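Local coordinates for protein TRAP dicarboxylate transporter-DctP subunit (Desulfovibrio desulfuricans subsp. desulfuricans, PDB 4NHB) that binds sn-glycerol-3-phosphate in the periplasm, probably as the solute-receptor subunit that delivers it to a TRAP-type membrane transporter, at residues H100-M105 with D315-A320; N144-G149 with D267-M272. All blocks are in the same frame, centred on the assembly; numbering follows the deposited sequence.

Contact 1 (H100-M105 with D315-A320); sequences HPAMAM and DTVPNA
Val-317 sits at the middle of this contact and uses both of its methyl groups. CG1 of Val-317 lies 3.7 Å from the CB of Ala-102, while its CG2 rests beside the backbone of Pro-101 and Ala-102, 3.8 Å from the carbonyl O of Pro-101. The fork is set by chi1, which holds CG1 anti to the backbone N (-175°). A beta-branched residue suits the place because its two branches reach two neighbouring residues at once, and the small Ala-102 lets the chains approach to 5.5 Å between its CA and that of Val-317. Met-105 comes tip to tip with the valine: its SD stands 4.1 Å from CG1 of Val-317. The unbranched side chain runs out nearly straight through chi2 and bends at chi3 (82°), so that SD and CE also lie against Ala-320, whose single methyl takes up little room.

In the fold, the contact joins residues 101-104, whose backbone angles are helical and which belong to the loop between strand 89-92 and helix 115-122, to the corner between the C-terminal helices 311-316 and 320-329 of this periplasmic binding protein. Val-317 is where the chain leaves helical geometry, and a type I turn from Val-317 to Ala-320 leads into the last helix. Ile-323 of that helix touches both Met-105 and Val-317.

Toward the more open side, Pro-101 lays CB 3.6 Å from the carbonyl O of Thr-316. A water there donates to Pro-101 O at 2.6 Å and to Thr-316 OG1 at 3.0 Å, bridging the two segments. With chi1 at 53°, OG1 is flanked by both the backbone N and the carbonyl carbon of Thr-316, and from there it also bonds back to Leu-312 O within its own helix.

Contact 2 (N144-G149 with D267-M272); sequences NAFPLG and DDVWAM
The ring of Pro-147 lies over one face of the Trp-270 indole, its CD 3.4 Å from the centroid of the six-membered ring and 17° off the normal, a CH-pi contact. CG of Pro-147 follows over the same face, 3.5 Å from CE3 of Trp-270. Proline suits this position because its rigid, puckered ring holds CD, whose C-H bonds are polarised by the adjacent nitrogen, against the electron-rich indole. Alongside, Val-269 directs CG1, anti to its backbone N, to 3.8 Å from CD1 of Phe-146, the two side chains crossing obliquely.

Strand 146-149 and helix 267-272 run at 32° to each other, their axes 7.1 Å apart, so helix 252-286 packs on the central mixed sheet of this periplasmic binding-protein fold. Leu-115 of helix 115-122 touches both Pro-147 and Trp-270. Phe-146 also contacts His-238 of the sn-glycerol-3-phosphate site, and the backbones of these two residues are hydrogen-bonded.

At the polar edge, Trp-270 NE1 donates to Ala-145 O at 2.9 Å. The acceptor uses an in-plane lone pair, but the bond is bent (134° at the hydrogen), in part because the oxygen is displaced from the indole plane. This gives the buried indole N-H a partner.

In the fold
Both segments of contact 2 fall between those of contact 1 in sequence: 100-105, 144-149, 267-272 and 315-320 follow in that order. The centres of the contacts are 23 Å apart and their nearest atoms about 8 Å, so the two do not meet. Contact 2 lies nearer the middle of the molecule, where helix 252-286 meets strand 146-155; contact 1 lies farther out, where the C-terminal helices meet the loop after strand 89-92. Strand 235-243 pairs with both of these strands in the mixed sheet. Neither contact reaches the ligand: the side chains of Phe-146 and Met-105 are about 10 and 12 Å from the bound sn-glycerol-3-phosphate.

Contact 1 (H100-M105 with D315-A320)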
loop_
_atom_site.group_PDB
_atom_site.type_symbol
_atom_site.label_atom_id
_atom_site.label_comp_id
_atom_site.label_asym_id
_atom_site.label_seq_id
_atom_site.Cartn_x
_atom_site.Cartn_y
_atom_site.Cartn_z
ATOM N N HIS A 100 10.833 4.872 -9.759
ATOM C CA HIS A 100 10.788 3.761 -10.698
ATOM C C HIS A 100 9.347 3.564 -11.088
ATOM O O HIS A 100 8.553 2.967 -10.342
ATOM C CB HIS A 100 11.405 2.501 -10.080
ATOM C CG HIS A 100 11.389 1.306 -10.977
ATOM N ND1 HIS A 100 11.991 1.296 -12.216
ATOM C CD2 HIS A 100 10.849 0.074 -10.813
ATOM C CE1 HIS A 100 11.828 0.113 -12.774
ATOM N NE2 HIS A 100 11.139 -0.648 -11.943
ATOM N N PRO A 101 8.974 4.120 -12.239
ATOM C CA PRO A 101 7.564 4.114 -12.638
ATOM C C PRO A 101 6.862 2.761 -12.529
ATOM O O PRO A 101 5.677 2.763 -12.222
ATOM C CB PRO A 101 7.623 4.618 -14.079
ATOM C CG PRO A 101 8.773 5.612 -14.039
ATOM C CD PRO A 101 9.770 5.060 -13.052
ATOM N N ALA A 102 7.550 1.652 -12.758
ATOM C CA ALA A 102 6.881 0.373 -12.796
ATOM C C ALA A 102 6.280 0.042 -11.417
ATOM O O ALA A 102 5.262 -0.669 -11.338
ATOM C CB ALA A 102 7.826 -0.742 -13.238
ATOM N N MET A 103 6.883 0.576 -10.353
ATOM C CA MET A 103 6.367 0.325 -8.985
ATOM C C MET A 103 4.908 0.712 -8.868
ATOM O O MET A 103 4.156 0.109 -8.082
ATOM C CB MET A 103 7.195 1.058 -7.945
ATOM C CG MET A 103 8.649 0.680 -7.913
ATOM S SD MET A 103 8.906 -1.068 -7.635
ATOM C CE MET A 103 9.399 -1.156 -5.925
ATOM N N ALA A 104 4.493 1.725 -9.633
ATOM C CA ALA A 104 3.081 2.126 -9.649
ATOM C C ALA A 104 2.186 0.954 -9.990
ATOM O O ALA A 104 1.078 0.857 -9.496
ATOM C CB ALA A 104 2.841 3.252 -10.642
ATOM N N MET A 105 2.670 0.064 -10.845
ATOM C CA MET A 105 1.854 -1.055 -11.304
ATOM C C MET A 105 1.542 -2.121 -10.238
ATOM O O MET A 105 0.689 -2.966 -10.482
ATOM C CB MET A 105 2.478 -1.681 -12.547
ATOM C CG MET A 105 2.556 -0.687 -13.711
ATOM S SD MET A 105 2.933 -1.434 -15.321
ATOM C CE MET A 105 1.334 -1.993 -15.789
ATOM N N ASP A 315 2.434 4.814 -21.064
ATOM C CA ASP A 315 3.230 6.020 -21.282
ATOM C C ASP A 315 4.523 5.989 -20.486
ATOM O O ASP A 315 5.565 6.398 -20.981
ATOM C CB ASP A 315 2.464 7.254 -20.842
ATOM C CG ASP A 315 1.349 7.647 -21.792
ATOM O OD1 ASP A 315 1.179 7.054 -22.880
ATOM O OD2 ASP A 315 0.614 8.570 -21.419
ATOM N N THR A 316 4.453 5.528 -19.235
ATOM C CA THR A 316 5.585 5.671 -18.306
ATOM C C THR A 316 6.447 4.427 -18.062
ATOM O O THR A 316 7.606 4.543 -17.640
ATOM C CB THR A 316 5.115 6.151 -16.910
ATOM O OG1 THR A 316 4.068 5.295 -16.416
ATOM C CG2 THR A 316 4.616 7.605 -16.973
ATOM N N VAL A 317 5.887 3.241 -18.297
ATOM C CA VAL A 317 6.592 1.986 -17.997
ATOM C C VAL A 317 6.887 1.208 -19.274
ATOM O O VAL A 317 5.946 0.761 -19.944
ATOM C CB VAL A 317 5.752 1.081 -17.098
ATOM C CG1 VAL A 317 6.557 -0.186 -16.688
ATOM C CG2 VAL A 317 5.295 1.842 -15.866
ATOM N N PRO A 318 8.187 1.053 -19.607
ATOM C CA PRO A 318 8.663 0.420 -20.842
ATOM C C PRO A 318 8.070 -0.964 -21.044
ATOM O O PRO A 318 7.606 -1.279 -22.144
ATOM C CB PRO A 318 10.178 0.345 -20.622
ATOM C CG PRO A 318 10.488 1.540 -19.790
ATOM C CD PRO A 318 9.306 1.648 -18.849
ATOM N N ASN A 319 8.055 -1.766 -19.984
ATOM C CA ASN A 319 7.562 -3.134 -20.073
ATOM C C ASN A 319 6.146 -3.302 -19.499
ATOM O O ASN A 319 5.855 -4.321 -18.918
ATOM C CB ASN A 319 8.554 -4.118 -19.399
ATOM C CG ASN A 319 8.697 -3.889 -17.881
ATOM O OD1 ASN A 319 8.472 -2.786 -17.377
ATOM N ND2 ASN A 319 9.082 -4.939 -17.156
ATOM N N ALA A 320 5.271 -2.308 -19.678
ATOM C CA ALA A 320 3.928 -2.357 -19.092
ATOM C C ALA A 320 3.129 -3.559 -19.592
ATOM O O ALA A 320 2.518 -4.293 -18.800
ATOM C CB ALA A 320 3.153 -1.050 -19.373
HETATM O O HOH W 1 4.199 4.485 -13.506
#

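Contact 2 (N144-G149 with D267-M272)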
loop_
_atom_site.group_PDB
_atom_site.type_symbol
_atom_site.label_atom_id
_atom_site.label_comp_id
_atom_site.label_asym_id
_atom_site.label_seq_id
_atom_site.Cartn_x
_atom_site.Cartn_y
_atom_site.Cartn_z
ATOM N N ASN A 144 9.532 -7.743 0.097
ATOM C CA ASN A 144 8.306 -8.499 0.029
ATOM C C ASN A 144 7.195 -7.650 -0.589
ATOM O O ASN A 144 7.445 -6.522 -1.036
ATOM C CB ASN A 144 7.935 -9.025 1.430
ATOM C CG ASN A 144 7.623 -7.916 2.448
ATOM O OD1 ASN A 144 7.499 -6.734 2.107
ATOM N ND2 ASN A 144 7.550 -8.306 3.717
ATOM N N ALA A 145 5.990 -8.201 -0.627
ATOM C CA ALA A 145 4.782 -7.468 -1.024
ATOM C C ALA A 145 3.601 -8.024 -0.214
ATOM O O ALA A 145 3.504 -9.221 0.001
ATOM C CB ALA A 145 4.545 -7.619 -2.479
ATOM N N PHE A 146 2.717 -7.158 0.271
ATOM C CA PHE A 146 1.642 -7.626 1.091
ATOM C C PHE A 146 0.527 -6.604 0.995
ATOM O O PHE A 146 0.763 -5.429 0.668
ATOM C CB PHE A 146 2.112 -7.860 2.536
ATOM C CG PHE A 146 2.724 -6.640 3.202
ATOM C CD1 PHE A 146 1.933 -5.674 3.795
ATOM C CD2 PHE A 146 4.105 -6.451 3.216
ATOM C CE1 PHE A 146 2.513 -4.554 4.401
ATOM C CE2 PHE A 146 4.680 -5.342 3.818
ATOM C CZ PHE A 146 3.883 -4.393 4.410
ATOM N N PRO A 147 -0.702 -7.033 1.259
ATOM C CA PRO A 147 -1.778 -6.071 1.011
ATOM C C PRO A 147 -2.129 -5.229 2.256
ATOM O O PRO A 147 -1.955 -5.675 3.397
ATOM C CB PRO A 147 -2.965 -6.974 0.703
ATOM C CG PRO A 147 -2.697 -8.224 1.560
ATOM C CD PRO A 147 -1.196 -8.387 1.552
ATOM N N LEU A 148 -2.687 -4.052 2.016
ATOM C CA LEU A 148 -3.387 -3.279 3.038
ATOM C C LEU A 148 -4.901 -3.381 2.813
ATOM O O LEU A 148 -5.688 -3.128 3.730
ATOM C CB LEU A 148 -2.908 -1.808 3.066
ATOM C CG LEU A 148 -1.648 -1.455 3.903
ATOM C CD1 LEU A 148 -0.461 -2.303 3.599
ATOM C CD2 LEU A 148 -1.285 0.028 3.829
ATOM N N GLY A 149 -5.283 -3.778 1.609
ATOM C CA GLY A 149 -6.667 -4.032 1.297
ATOM C C GLY A 149 -7.189 -3.231 0.130
ATOM O O GLY A 149 -6.626 -2.207 -0.236
ATOM N N ASP A 267 3.575 -13.094 4.526
ATOM C CA ASP A 267 2.636 -14.233 4.521
ATOM C C ASP A 267 1.538 -14.081 5.611
ATOM O O ASP A 267 0.353 -14.368 5.367
ATOM C CB ASP A 267 3.415 -15.564 4.642
ATOM C CG ASP A 267 4.060 -15.992 3.304
ATOM O OD1 ASP A 267 3.928 -15.279 2.278
ATOM O OD2 ASP A 267 4.724 -17.040 3.249
ATOM N N ASP A 268 1.919 -13.586 6.774
ATOM C CA ASP A 268 0.982 -13.371 7.878
ATOM C C ASP A 268 -0.054 -12.315 7.503
ATOM O O ASP A 268 -1.242 -12.458 7.773
ATOM C CB ASP A 268 1.740 -12.907 9.113
ATOM C CG ASP A 268 2.548 -14.040 9.786
ATOM O OD1 ASP A 268 2.349 -15.214 9.447
ATOM O OD2 ASP A 268 3.381 -13.732 10.646
ATOM N N VAL A 269 0.414 -11.233 6.877
ATOM C CA VAL A 269 -0.468 -10.110 6.533
ATOM C C VAL A 269 -1.468 -10.520 5.432
ATOM O O VAL A 269 -2.687 -10.180 5.504
ATOM C CB VAL A 269 0.326 -8.894 6.084
ATOM C CG1 VAL A 269 -0.611 -7.816 5.598
ATOM C CG2 VAL A 269 1.250 -8.368 7.217
ATOM N N TRP A 270 -0.972 -11.226 4.403
ATOM C CA TRP A 270 -1.871 -11.734 3.322
ATOM C C TRP A 270 -3.008 -12.504 3.964
ATOM O O TRP A 270 -4.150 -12.451 3.527
ATOM C CB TRP A 270 -1.176 -12.699 2.356
ATOM C CG TRP A 270 -0.366 -12.031 1.330
ATOM C CD1 TRP A 270 0.991 -11.928 1.304
ATOM C CD2 TRP A 270 -0.847 -11.372 0.160
ATOM N NE1 TRP A 270 1.398 -11.218 0.192
ATOM C CE2 TRP A 270 0.286 -10.864 -0.531
ATOM C CE3 TRP A 270 -2.117 -11.143 -0.366
ATOM C CZ2 TRP A 270 0.177 -10.138 -1.712
ATOM C CZ3 TRP A 270 -2.223 -10.433 -1.543
ATOM C CH2 TRP A 270 -1.076 -9.934 -2.208
ATOM N N ALA A 271 -2.654 -13.266 4.993
ATOM C CA ALA A 271 -3.624 -14.124 5.661
ATOM C C ALA A 271 -4.542 -13.417 6.644
ATOM O O ALA A 271 -5.491 -14.039 7.084
ATOM C CB ALA A 271 -2.918 -15.290 6.339
ATOM N N MET A 272 -4.310 -12.138 6.986
ATOM C CA MET A 272 -5.196 -11.480 7.937
ATOM C C MET A 272 -6.121 -10.405 7.373
ATOM O O MET A 272 -7.044 -10.010 8.033
ATOM C CB MET A 272 -4.410 -10.869 9.091
ATOM C CG MET A 272 -3.461 -9.803 8.703
ATOM S SD MET A 272 -2.488 -9.233 10.108
ATOM C CE MET A 272 -1.382 -10.585 10.437
#